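Local coordinates for glycosylation Associate Protein 1 (Streptococcus agalactiae serotype V, PDB 6OYC), which probably takes part, in complex with Gap2 and Gap3, in the glycosylation and export of a serine-rich adhesin by the accessory Sec system, at residues Ser254-Arg259 with Ile279-Asp284. Residues are numbered along the deposited sequence; the frame is centred on the assembly and turned at random.
Sequences SVFSER and ICDRLD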
loop_
_atom_site.group_PDB
_atom_site.type_symbol
_atom_site.label_atom_id
_atom_site.label_comp_id
_atom_site.label_asym_id
_atom_site.label_seq_id
_atom_site.Cartn_x
_atom_site.Cartn_y
_atom_site.Cartn_z
ATOM N N SER A 254 0.973 -8.176 -15.408
ATOM C CA SER A 254 0.634 -8.600 -14.049
ATOM C C SER A 254 -0.759 -8.095 -13.687
ATOM O O SER A 254 -1.007 -6.885 -13.680
ATOM C CB SER A 254 1.663 -8.104 -13.029
ATOM O OG SER A 254 1.302 -8.531 -11.713
ATOM N N VAL A 255 -1.654 -9.022 -13.378
ATOM C CA VAL A 255 -3.038 -8.728 -13.037
ATOM C C VAL A 255 -3.195 -8.908 -11.523
ATOM O O VAL A 255 -2.882 -9.974 -10.977
ATOM C CB VAL A 255 -4.000 -9.639 -13.820
ATOM C CG1 VAL A 255 -5.427 -9.572 -13.245
ATOM C CG2 VAL A 255 -3.988 -9.294 -15.290
ATOM N N PHE A 256 -3.685 -7.870 -10.845
ATOM C CA PHE A 256 -3.786 -7.851 -9.387
ATOM C C PHE A 256 -5.215 -7.500 -9.002
ATOM O O PHE A 256 -5.692 -6.398 -9.301
ATOM C CB PHE A 256 -2.799 -6.847 -8.794
ATOM C CG PHE A 256 -2.652 -6.957 -7.303
ATOM C CD1 PHE A 256 -2.309 -8.171 -6.713
ATOM C CD2 PHE A 256 -2.847 -5.845 -6.485
ATOM C CE1 PHE A 256 -2.155 -8.275 -5.335
ATOM C CE2 PHE A 256 -2.706 -5.942 -5.092
ATOM C CZ PHE A 256 -2.358 -7.158 -4.519
ATOM N N SER A 257 -5.892 -8.431 -8.332
ATOM C CA SER A 257 -7.335 -8.311 -8.129
ATOM C C SER A 257 -7.732 -7.035 -7.373
ATOM O O SER A 257 -8.818 -6.497 -7.614
ATOM C CB SER A 257 -7.851 -9.545 -7.394
ATOM O OG SER A 257 -7.236 -9.663 -6.116
ATOM N N GLU A 258 -6.887 -6.529 -6.460
ATOM C CA GLU A 258 -7.262 -5.309 -5.744
ATOM C C GLU A 258 -7.320 -4.101 -6.678
ATOM O O GLU A 258 -8.107 -3.184 -6.447
ATOM C CB GLU A 258 -6.287 -5.048 -4.597
ATOM C CG GLU A 258 -6.561 -3.774 -3.780
ATOM C CD GLU A 258 -5.363 -3.341 -2.909
ATOM O OE1 GLU A 258 -5.519 -3.256 -1.666
ATOM O OE2 GLU A 258 -4.264 -3.084 -3.462
ATOM N N ARG A 259 -6.505 -4.092 -7.736
ATOM C CA ARG A 259 -6.403 -3.011 -8.716
ATOM C C ARG A 259 -7.233 -3.257 -9.970
ATOM O O ARG A 259 -7.798 -2.323 -10.531
ATOM C CB ARG A 259 -4.945 -2.826 -9.139
ATOM C CG ARG A 259 -4.711 -1.778 -10.207
ATOM C CD ARG A 259 -3.221 -1.679 -10.561
ATOM N NE ARG A 259 -2.734 -2.888 -11.226
ATOM C CZ ARG A 259 -1.846 -3.731 -10.699
ATOM N NH1 ARG A 259 -1.322 -3.495 -9.496
ATOM N NH2 ARG A 259 -1.470 -4.809 -11.381
ATOM N N ILE A 279 0.785 -12.941 -15.283
ATOM C CA ILE A 279 0.789 -13.286 -13.864
ATOM C C ILE A 279 -0.500 -12.775 -13.241
ATOM O O ILE A 279 -0.927 -11.646 -13.530
ATOM C CB ILE A 279 1.978 -12.652 -13.116
ATOM C CG1 ILE A 279 3.320 -13.158 -13.620
ATOM C CG2 ILE A 279 1.844 -12.898 -11.605
ATOM C CD1 ILE A 279 4.462 -12.267 -13.164
ATOM N N CYS A 280 -1.098 -13.565 -12.351
ATOM C CA CYS A 280 -2.063 -12.943 -11.453
ATOM C C CYS A 280 -2.027 -13.594 -10.081
ATOM O O CYS A 280 -1.486 -14.690 -9.886
ATOM C CB CYS A 280 -3.490 -12.966 -12.005
ATOM S SG CYS A 280 -3.969 -14.547 -12.541
ATOM N N ASP A 281 -2.604 -12.874 -9.126
ATOM C CA ASP A 281 -2.663 -13.310 -7.742
ATOM C C ASP A 281 -3.824 -14.262 -7.461
ATOM O O ASP A 281 -3.870 -14.852 -6.378
ATOM C CB ASP A 281 -2.761 -12.088 -6.816
ATOM C CG ASP A 281 -4.018 -11.265 -7.052
ATOM O OD1 ASP A 281 -4.367 -11.001 -8.219
ATOM O OD2 ASP A 281 -4.681 -10.884 -6.066
ATOM N N ARG A 282 -4.758 -14.444 -8.384
ATOM C CA ARG A 282 -5.940 -15.226 -8.044
ATOM C C ARG A 282 -6.160 -16.367 -9.030
ATOM O O ARG A 282 -5.948 -16.217 -10.239
ATOM C CB ARG A 282 -7.172 -14.330 -7.968
ATOM C CG ARG A 282 -7.223 -13.509 -6.674
ATOM C CD ARG A 282 -8.567 -12.853 -6.541
ATOM N NE ARG A 282 -9.610 -13.867 -6.500
ATOM C CZ ARG A 282 -10.165 -14.299 -5.376
ATOM N NH1 ARG A 282 -9.779 -13.773 -4.225
ATOM N NH2 ARG A 282 -11.097 -15.245 -5.407
ATOM N N LEU A 283 -6.591 -17.510 -8.487
ATOM C CA LEU A 283 -6.818 -18.694 -9.312
ATOM C C LEU A 283 -8.080 -18.558 -10.156
ATOM O O LEU A 283 -8.086 -18.969 -11.323
ATOM C CB LEU A 283 -6.888 -19.942 -8.436
ATOM C CG LEU A 283 -5.544 -20.474 -7.939
ATOM C CD1 LEU A 283 -5.747 -21.703 -7.078
ATOM C CD2 LEU A 283 -4.650 -20.802 -9.100
ATOM N N ASP A 284 -9.154 -17.976 -9.607
ATOM C CA ASP A 284 -10.364 -17.797 -10.413
ATOM C C ASP A 284 -10.102 -16.860 -11.595
ATOM O O ASP A 284 -10.461 -17.176 -12.737
ATOM C CB ASP A 284 -11.556 -17.308 -9.564
ATOM C CG ASP A 284 -11.208 -16.161 -8.596
ATOM O OD1 ASP A 284 -10.079 -15.635 -8.636
ATOM O OD2 ASP A 284 -12.082 -15.769 -7.785
#
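Neighbouring parallel strands 250-255 and 277-280 end side by side in the N-terminal Rossmann-like sheet of this GT-B-type fold, and Ser257 and Asp281 join the loops that follow. In the sheet, Val255 N gives a nearly straight bond of 2.7 Å to Ile279 O. One step on, Asp281 N makes only a weak bond to Val255 O, as the strands give way to loops. There the Asp281 carboxylate takes over. CG lies between the backbone N and the carbonyl carbon (chi1 62°), and both oxygens reach Ser257. OD1 accepts Ser257 N at 3.0 Å, on its syn side but 27° out of the carboxylate plane. Two bonds to one residue should limit rotation of the carboxylate. Phe256 CD1 lies 3.6 Å from Asp281 CG, with ring and carboxylate planes 44° apart. On the sheet face that carries Val255 and Cys280, their CB atoms meet, and both side chains touch helix 283-292. Arg282, the N-cap residue of that helix, lays its CD 3.5 Å from Ser257 CB. Its guanidinium grips Asp284 side-on through NE and NH2. The second carboxylate bond runs from Ser257 OG to the syn lone pair of Asp281 OD2, at 2.8 Å.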